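Oxidoreductase (Corynebacterium diphtheriae, PDB 3K1Y) is a predicted FMN-dependent oxidoreductase of the NADPH-dependent FMN reductase family, probably using a flavin to transfer electrons from a reduced nicotinamide. Local coordinates at residues Leu103-Met106 with Phe107-Leu111. Sequence-based numbering, arbitrary orientation.
Sequences LFKM and FFDIL
Lys105 and Asp109, one turn apart on helix 102-110, form an i to i+4 salt bridge on the side of the helix that faces a second subunit; this is the crossover helix of the beta-alpha-beta unit between parallel strands 88-94 and 120-127 in the flavodoxin-like fold. The lysine chain, bent at chi2 (55°) and chi4, brings Lys105 NZ within 2.7 Å of Asp109 OD1, which accepts through its syn lone pair. Both charges have further partners across the interface: Lys105 NZ donates to the carbonyl oxygens of Phe96 and Tyr100 of the second subunit, and Asp109 OD2 accepts from the backbone N of Gly102 there.

Three i+4 to i backbone bonds run along the helix: Phe107 N to Leu103 O, Asp109 N to Lys105 O (2.9 Å) and Ile110 N to Met106 O.

Toward the sheet, Phe104 and Phe108 make an oblique aromatic pair, centroids 4.8 Å apart and planes at 49°; Val91 and Leu143 pack on both rings. With CG anti to N, Phe104 leans toward the helix C-terminus, while Phe108 (chi1 -71°) leans back to meet it: Phe108 CE2 sits over one face of Phe104, offset toward the rim and 3.3 Å from CZ of that ring.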
# COMPACT_ATOMS: atom_id res chain seq x y z
N LEU A 103 -12.13 2.85 -14.16
CA LEU A 103 -12.22 2.32 -15.52
C LEU A 103 -11.00 1.46 -15.84
O LEU A 103 -11.10 0.42 -16.49
CB LEU A 103 -12.35 3.47 -16.53
CG LEU A 103 -12.40 3.08 -18.01
CD1 LEU A 103 -13.69 2.30 -18.30
CD2 LEU A 103 -12.32 4.34 -18.88
N PHE A 104 -9.84 1.92 -15.39
CA PHE A 104 -8.60 1.19 -15.60
C PHE A 104 -8.79 -0.14 -14.87
O PHE A 104 -8.52 -1.21 -15.43
CB PHE A 104 -7.44 1.97 -14.97
CG PHE A 104 -6.12 1.26 -14.99
CD1 PHE A 104 -5.26 1.37 -16.08
CD2 PHE A 104 -5.70 0.52 -13.88
CE1 PHE A 104 -3.99 0.78 -16.06
CE2 PHE A 104 -4.44 -0.09 -13.85
CZ PHE A 104 -3.58 0.05 -14.95
N LYS A 105 -9.27 -0.07 -13.64
CA LYS A 105 -9.47 -1.27 -12.83
C LYS A 105 -10.48 -2.22 -13.46
O LYS A 105 -10.28 -3.44 -13.47
CB LYS A 105 -9.93 -0.90 -11.42
CG LYS A 105 -10.07 -2.10 -10.46
CD LYS A 105 -8.77 -2.91 -10.39
CE LYS A 105 -8.70 -3.76 -9.13
NZ LYS A 105 -9.83 -4.72 -8.97
N MSE A 106 -11.55 -1.65 -14.00
CA MSE A 106 -12.58 -2.46 -14.61
C MSE A 106 -12.02 -3.38 -15.69
O MSE A 106 -12.31 -4.58 -15.70
CB MSE A 106 -13.65 -1.56 -15.21
CG MSE A 106 -14.91 -2.30 -15.61
SE MSE A 106 -16.27 -1.04 -16.10
CE MSE A 106 -16.81 -0.49 -14.31
N PHE A 107 -11.21 -2.82 -16.58
CA PHE A 107 -10.62 -3.61 -17.65
C PHE A 107 -9.96 -4.86 -17.08
O PHE A 107 -10.29 -5.98 -17.46
CB PHE A 107 -9.59 -2.79 -18.43
CG PHE A 107 -8.92 -3.55 -19.56
CD1 PHE A 107 -9.62 -3.85 -20.73
CD2 PHE A 107 -7.60 -3.98 -19.44
CE1 PHE A 107 -9.00 -4.56 -21.77
CE2 PHE A 107 -6.98 -4.69 -20.46
CZ PHE A 107 -7.69 -4.99 -21.63
N PHE A 108 -9.02 -4.66 -16.15
CA PHE A 108 -8.35 -5.79 -15.54
C PHE A 108 -9.32 -6.77 -14.90
O PHE A 108 -9.17 -7.98 -15.06
CB PHE A 108 -7.32 -5.30 -14.52
CG PHE A 108 -6.14 -4.65 -15.15
CD1 PHE A 108 -5.07 -5.43 -15.60
CD2 PHE A 108 -6.12 -3.28 -15.39
CE1 PHE A 108 -4.01 -4.85 -16.28
CE2 PHE A 108 -5.06 -2.69 -16.07
CZ PHE A 108 -4.00 -3.47 -16.52
N ASP A 109 -10.33 -6.26 -14.19
CA ASP A 109 -11.32 -7.14 -13.57
C ASP A 109 -11.91 -8.10 -14.61
O ASP A 109 -12.19 -9.26 -14.33
CB ASP A 109 -12.47 -6.35 -12.95
CG ASP A 109 -12.02 -5.46 -11.81
OD1 ASP A 109 -11.01 -5.78 -11.14
OD2 ASP A 109 -12.70 -4.45 -11.55
N ILE A 110 -12.10 -7.58 -15.82
CA ILE A 110 -12.71 -8.33 -16.92
C ILE A 110 -11.86 -9.45 -17.51
O ILE A 110 -12.39 -10.37 -18.14
CB ILE A 110 -13.15 -7.34 -18.05
CG1 ILE A 110 -14.64 -7.49 -18.30
CG2 ILE A 110 -12.37 -7.57 -19.34
CD1 ILE A 110 -15.50 -7.10 -17.12
N LEU A 111 -10.55 -9.38 -17.32
CA LEU A 111 -9.62 -10.38 -17.87
C LEU A 111 -9.70 -11.74 -17.20
O LEU A 111 -10.16 -11.85 -16.06
CB LEU A 111 -8.19 -9.87 -17.77
CG LEU A 111 -7.88 -8.48 -18.33
CD1 LEU A 111 -6.45 -8.11 -17.96
CD2 LEU A 111 -8.07 -8.45 -19.85